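Iron-chelator utilization protein (Thermobifida fusca TM51, PDB 4YHB) binds FAD and probably reduces ferric siderophores, so that the iron carried by chelators such as fuscachelin can be released inside the cell. Local coordinates at residues S47-D52 against T134-E139; A175-E180 against W193-G198. One frame throughout, in Å; residues are numbered along the deposited sequence.

Contact 1: S47-D52 against T134-E139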
loop_
_atom_site.group_PDB
_atom_site.type_symbol
_atom_site.label_atom_id
_atom_site.label_comp_id
_atom_site.label_asym_id
_atom_site.label_seq_id
_atom_site.Cartn_x
_atom_site.Cartn_y
_atom_site.Cartn_z
ATOM N N SER A 47 -13.584 -1.631 4.352
ATOM C CA SER A 47 -12.451 -0.761 4.059
ATOM C C SER A 47 -12.966 0.623 3.706
ATOM O O SER A 47 -13.621 0.800 2.683
ATOM C CB SER A 47 -11.593 -1.321 2.920
ATOM O OG SER A 47 -10.557 -0.401 2.586
ATOM N N ASP A 48 -12.680 1.604 4.554
ATOM C CA ASP A 48 -13.238 2.937 4.358
ATOM C C ASP A 48 -12.251 3.952 3.776
ATOM O O ASP A 48 -12.663 4.982 3.244
ATOM C CB ASP A 48 -13.791 3.470 5.683
ATOM C CG ASP A 48 -15.021 2.713 6.137
ATOM O OD1 ASP A 48 -16.081 2.894 5.509
ATOM O OD2 ASP A 48 -14.923 1.925 7.101
ATOM N N ASN A 49 -10.955 3.678 3.869
ATOM C CA ASN A 49 -9.973 4.690 3.470
ATOM C C ASN A 49 -8.785 4.145 2.674
ATOM O O ASN A 49 -8.529 2.942 2.675
ATOM C CB ASN A 49 -9.485 5.438 4.710
ATOM C CG ASN A 49 -10.565 6.332 5.297
ATOM O OD1 ASN A 49 -10.841 7.417 4.765
ATOM N ND2 ASN A 49 -11.202 5.874 6.374
ATOM N N PHE A 50 -8.060 5.054 2.017
ATOM C CA PHE A 50 -7.128 4.694 0.949
ATOM C C PHE A 50 -5.921 3.880 1.398
ATOM O O PHE A 50 -5.398 3.080 0.623
ATOM C CB PHE A 50 -6.635 5.956 0.224
ATOM C CG PHE A 50 -5.607 6.742 0.994
ATOM C CD1 PHE A 50 -4.254 6.591 0.721
ATOM C CD2 PHE A 50 -5.993 7.635 1.983
ATOM C CE1 PHE A 50 -3.306 7.312 1.424
ATOM C CE2 PHE A 50 -5.057 8.357 2.687
ATOM C CZ PHE A 50 -3.708 8.200 2.411
ATOM N N ALA A 51 -5.456 4.078 2.623
ATOM C CA ALA A 51 -4.270 3.352 3.062
ATOM C C ALA A 51 -4.600 2.112 3.894
ATOM O O ALA A 51 -3.696 1.518 4.493
ATOM C CB ALA A 51 -3.341 4.274 3.840
ATOM N N ASP A 52 -5.876 1.724 3.931
ATOM C CA ASP A 52 -6.279 0.492 4.619
ATOM C C ASP A 52 -5.432 -0.680 4.132
ATOM O O ASP A 52 -5.150 -0.798 2.942
ATOM C CB ASP A 52 -7.752 0.167 4.385
ATOM C CG ASP A 52 -8.697 1.114 5.101
ATOM O OD1 ASP A 52 -8.233 1.963 5.899
ATOM O OD2 ASP A 52 -9.919 0.978 4.871
ATOM N N THR A 134 -9.054 1.731 10.406
ATOM C CA THR A 134 -9.004 2.672 9.288
ATOM C C THR A 134 -8.795 4.084 9.829
ATOM O O THR A 134 -9.155 4.380 10.975
ATOM C CB THR A 134 -10.295 2.604 8.418
ATOM O OG1 THR A 134 -10.135 3.378 7.214
ATOM C CG2 THR A 134 -11.514 3.112 9.190
ATOM N N VAL A 135 -8.184 4.943 9.015
ATOM C CA VAL A 135 -7.910 6.317 9.430
ATOM C C VAL A 135 -8.557 7.317 8.484
ATOM O O VAL A 135 -8.268 7.323 7.279
ATOM C CB VAL A 135 -6.400 6.597 9.495
ATOM C CG1 VAL A 135 -6.149 7.997 10.042
ATOM C CG2 VAL A 135 -5.705 5.551 10.345
ATOM N N TYR A 136 -9.437 8.153 9.033
ATOM C CA TYR A 136 -10.083 9.217 8.273
ATOM C C TYR A 136 -9.295 10.517 8.371
ATOM O O TYR A 136 -8.751 10.846 9.428
ATOM C CB TYR A 136 -11.508 9.474 8.774
ATOM C CG TYR A 136 -12.485 8.341 8.604
ATOM C CD1 TYR A 136 -13.326 8.283 7.503
ATOM C CD2 TYR A 136 -12.596 7.346 9.569
ATOM C CE1 TYR A 136 -14.240 7.249 7.359
ATOM C CE2 TYR A 136 -13.501 6.312 9.429
ATOM C CZ TYR A 136 -14.321 6.273 8.328
ATOM O OH TYR A 136 -15.222 5.251 8.190
ATOM N N TYR A 137 -9.256 11.265 7.274
ATOM C CA TYR A 137 -8.628 12.586 7.274
ATOM C C TYR A 137 -9.618 13.655 6.830
ATOM O O TYR A 137 -10.509 13.383 6.022
ATOM C CB TYR A 137 -7.397 12.605 6.357
ATOM C CG TYR A 137 -6.249 11.756 6.847
ATOM C CD1 TYR A 137 -5.328 12.259 7.754
ATOM C CD2 TYR A 137 -6.079 10.449 6.392
ATOM C CE1 TYR A 137 -4.270 11.483 8.205
ATOM C CE2 TYR A 137 -5.027 9.672 6.832
ATOM C CZ TYR A 137 -4.128 10.189 7.739
ATOM O OH TYR A 137 -3.081 9.410 8.182
ATOM N N PRO A 138 -9.463 14.882 7.357
ATOM C CA PRO A 138 -10.230 16.023 6.844
ATOM C C PRO A 138 -9.827 16.340 5.408
ATOM O O PRO A 138 -8.703 16.031 5.003
ATOM C CB PRO A 138 -9.846 17.168 7.788
ATOM C CG PRO A 138 -8.513 16.779 8.338
ATOM C CD PRO A 138 -8.533 15.274 8.431
ATOM N N GLU A 139 -10.729 16.951 4.651
ATOM C CA GLU A 139 -10.446 17.265 3.260
ATOM C C GLU A 139 -9.368 18.332 3.144
ATOM O O GLU A 139 -9.213 19.183 4.020
ATOM C CB GLU A 139 -11.718 17.715 2.533
ATOM C CG GLU A 139 -12.750 16.607 2.360
ATOM C CD GLU A 139 -13.792 16.931 1.303
ATOM O OE1 GLU A 139 -14.773 16.167 1.181
ATOM O OE2 GLU A 139 -13.628 17.946 0.592
HETATM O O HOH W 1 -10.775 10.119 5.172
HETATM O O HOH W 2 -5.938 5.826 5.544
HETATM O O HOH W 3 -6.441 3.663 6.905
#
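The hydroxyl of T134 stands between N49 and D52, accepting a hydrogen bond from one and donating one to the other. N49 ND2 donates to T134 OG1 over 2.8 Å, nearly straight at 166° and in the plane of its amide, and T134 OG1 donates in turn to the syn lone pair of D52 OD1, 2.7 Å away. A hydroxyl suits the place because one small group both accepts and donates; with OG1 anti to the backbone N (chi1 -171°), it faces the loop. The same N49 amide stands almost upright on the Y136 ring, ND2 3.3 Å above its centre, and D48 CG comes within 3.3 Å of Y136 OH, a hydroxyl that bonds to E11. Farther along, F50 CE2 meets Y137 CE2 at 4.3 Å. The loop leads from the FAD-binding barrel strand 32-38 to strand 53-57 and makes a type I turn from N49 to D52, while T134 belongs to strand 133-136, paired antiparallel with 9-12. Behind the first shell, D52 OD2 accepts from S47 OG. N49 N also donates to D52 OD2, 3.1 Å away and from above the carboxylate plane; together with the bonds on OD1 this probably restrains the carboxylate's rotation. One water joins N49 OD1 to Y137 N, and another links D52 OD1 to V135 N. D48 OD2 turns to Y13 and R46, and F50 meets W224 edge-to-face.

Contact 2: A175-E180 against W193-G198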
loop_
_atom_site.group_PDB
_atom_site.type_symbol
_atom_site.label_atom_id
_atom_site.label_comp_id
_atom_site.label_asym_id
_atom_site.label_seq_id
_atom_site.Cartn_x
_atom_site.Cartn_y
_atom_site.Cartn_z
ATOM N N ALA A 175 10.234 1.317 -11.758
ATOM C CA ALA A 175 11.462 0.776 -12.342
ATOM C C ALA A 175 11.822 1.443 -13.660
ATOM O O ALA A 175 12.996 1.718 -13.909
ATOM C CB ALA A 175 11.337 -0.728 -12.541
ATOM N N ASP A 176 10.810 1.681 -14.495
ATOM C CA ASP A 176 11.001 2.227 -15.843
ATOM C C ASP A 176 9.649 2.600 -16.431
ATOM O O ASP A 176 8.617 2.415 -15.766
ATOM C CB ASP A 176 11.727 1.229 -16.758
ATOM C CG ASP A 176 11.025 -0.130 -16.853
ATOM O OD1 ASP A 176 9.784 -0.179 -17.022
ATOM O OD2 ASP A 176 11.730 -1.161 -16.768
ATOM N N ALA A 177 9.647 3.059 -17.688
ATOM C CA ALA A 177 8.436 3.597 -18.315
ATOM C C ALA A 177 7.323 2.564 -18.504
ATOM O O ALA A 177 6.139 2.920 -18.581
ATOM C CB ALA A 177 8.786 4.237 -19.667
ATOM N N ALA A 178 7.689 1.287 -18.567
ATOM C CA ALA A 178 6.705 0.225 -18.767
ATOM C C ALA A 178 5.868 -0.009 -17.523
ATOM O O ALA A 178 4.873 -0.731 -17.566
ATOM C CB ALA A 178 7.393 -1.075 -19.180
ATOM N N GLU A 179 6.281 0.591 -16.412
ATOM C CA GLU A 179 5.600 0.392 -15.139
ATOM C C GLU A 179 4.595 1.501 -14.828
ATOM O O GLU A 179 3.923 1.458 -13.799
ATOM C CB GLU A 179 6.624 0.280 -14.010
ATOM C CG GLU A 179 7.547 -0.922 -14.149
ATOM C CD GLU A 179 6.791 -2.249 -14.086
ATOM O OE1 GLU A 179 5.808 -2.369 -13.306
ATOM O OE2 GLU A 179 7.189 -3.177 -14.812
ATOM N N GLU A 180 4.500 2.496 -15.705
ATOM C CA GLU A 180 3.514 3.567 -15.537
ATOM C C GLU A 180 2.102 3.017 -15.662
ATOM O O GLU A 180 1.860 2.096 -16.435
ATOM C CB GLU A 180 3.746 4.677 -16.567
ATOM C CG GLU A 180 5.090 5.342 -16.379
ATOM C CD GLU A 180 5.401 6.403 -17.423
ATOM O OE1 GLU A 180 4.508 6.750 -18.217
ATOM O OE2 GLU A 180 6.548 6.897 -17.430
ATOM N N TRP A 193 5.922 10.380 -13.314
ATOM C CA TRP A 193 6.506 9.075 -13.103
ATOM C C TRP A 193 8.019 9.220 -13.139
ATOM O O TRP A 193 8.589 9.698 -14.126
ATOM C CB TRP A 193 6.004 8.084 -14.161
ATOM C CG TRP A 193 4.513 7.898 -14.117
ATOM C CD1 TRP A 193 3.570 8.597 -14.826
ATOM C CD2 TRP A 193 3.786 6.952 -13.311
ATOM N NE1 TRP A 193 2.306 8.145 -14.505
ATOM C CE2 TRP A 193 2.413 7.138 -13.583
ATOM C CE3 TRP A 193 4.167 5.971 -12.391
ATOM C CZ2 TRP A 193 1.423 6.376 -12.966
ATOM C CZ3 TRP A 193 3.183 5.213 -11.785
ATOM C CH2 TRP A 193 1.827 5.423 -12.073
ATOM N N LEU A 194 8.670 8.825 -12.053
ATOM C CA LEU A 194 10.128 8.854 -11.986
ATOM C C LEU A 194 10.679 7.446 -12.177
ATOM O O LEU A 194 10.194 6.491 -11.568
ATOM C CB LEU A 194 10.582 9.430 -10.647
ATOM C CG LEU A 194 10.009 10.816 -10.355
ATOM C CD1 LEU A 194 10.179 11.128 -8.872
ATOM C CD2 LEU A 194 10.689 11.870 -11.244
ATOM N N HIS A 195 11.695 7.322 -13.016
ATOM C CA HIS A 195 12.202 6.011 -13.410
ATOM C C HIS A 195 13.583 5.732 -12.841
ATOM O O HIS A 195 14.509 6.522 -13.023
ATOM C CB HIS A 195 12.250 5.901 -14.943
ATOM C CG HIS A 195 10.976 6.303 -15.616
ATOM N ND1 HIS A 195 10.951 7.008 -16.801
ATOM C CD2 HIS A 195 9.682 6.080 -15.287
ATOM C CE1 HIS A 195 9.697 7.208 -17.166
ATOM N NE2 HIS A 195 8.906 6.656 -16.261
ATOM N N ARG A 196 13.731 4.588 -12.178
ATOM C CA ARG A 196 15.030 4.174 -11.656
ATOM C C ARG A 196 16.016 3.791 -12.757
ATOM O O ARG A 196 17.229 3.861 -12.548
ATOM C CB ARG A 196 14.865 3.002 -10.695
ATOM C CG ARG A 196 14.291 3.404 -9.332
ATOM C CD ARG A 196 14.469 2.270 -8.330
ATOM N NE ARG A 196 13.779 1.061 -8.768
ATOM C CZ ARG A 196 12.509 0.785 -8.482
ATOM N NH1 ARG A 196 11.789 1.633 -7.757
ATOM N NH2 ARG A 196 11.960 -0.337 -8.920
ATOM N N ASN A 197 15.498 3.376 -13.910
ATOM C CA ASN A 197 16.331 3.069 -15.083
ATOM C C ASN A 197 17.604 2.262 -14.781
ATOM O O ASN A 197 18.702 2.622 -15.224
ATOM C CB ASN A 197 16.706 4.370 -15.799
ATOM C CG ASN A 197 15.511 5.037 -16.424
ATOM O OD1 ASN A 197 14.499 4.378 -16.690
ATOM N ND2 ASN A 197 15.608 6.343 -16.678
ATOM N N GLY A 198 17.455 1.184 -14.015
ATOM C CA GLY A 198 18.569 0.291 -13.738
ATOM C C GLY A 198 19.014 0.290 -12.289
ATOM O O GLY A 198 19.593 -0.691 -11.820
HETATM O O HOH W 4 15.071 0.054 -13.281
#
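A175 meets the turn after W193-H195 through its carbonyl: A175 O accepts from N197 N at 3.0 Å, and a water bridges the same oxygen to G198 N. The R196 guanidinium lays one face against the A175 backbone, with NH2 3.7 Å from A175 CB. At D176 the chain turns over the H195 ring. D176 OD1 accepts from A178 N, an Asx turn that opens the 3-10 segment 177-179, and D176 OD2 pairs with R31. The imidazole lies beneath this turn, A177 N 3.8 Å above its centre, while W193 O approaches the opposite face. E180 closes the segment with two contacts. Its CG lies over the W193 five-membered ring, 3.8 Å from the centroid, a CH-pi contact for which the aliphatic half of a glutamate is well suited. Beyond CG the chain runs extended (chi2 177°), and the carboxylate, turned only 20° from the imidazole plane, takes H195 NE2 on the anti lone pair of OE2, 2.6 Å away in the plane of the ring, though the N-H...O angle is bent to 140°. An alanine at H195 would probably leave E180 OE2 without this donor and open a gap beneath the D176-A177 turn. Segment 175-180 begins the connection from strand 167-174 to strand 190-195, its neighbour in the parallel sheet of the NAD-ferredoxin-like domain, and 193-198 is the end of that second strand and the loop after it; W193 packs on F172 and V174, R196 pairs with E149 and E173, and L194 and R196 touch helix 206-212.

In the fold
Contact 1 is partly buried and contact 2 lies at the surface; their centres are 28 Å apart, on opposite sides of the chain's centre, and they share no strand. Contact 1 ties a loop between barrel strands to the short strand 133-136, with F50 reaching helix 152-161 of the second domain, so it sits where the two domains meet. Both segments of contact 2 belong to that second domain, joining the loop after strand 167-174 to the end of edge strand 190-195 and beyond, though D176 and E179 reach R31 of the FAD-binding domain. Buried D52 and T134 satisfy each other through side-chain bonds, whereas contact 2's more exposed turns combine a backbone bond, a His-carboxylate pair and a CH-pi contact.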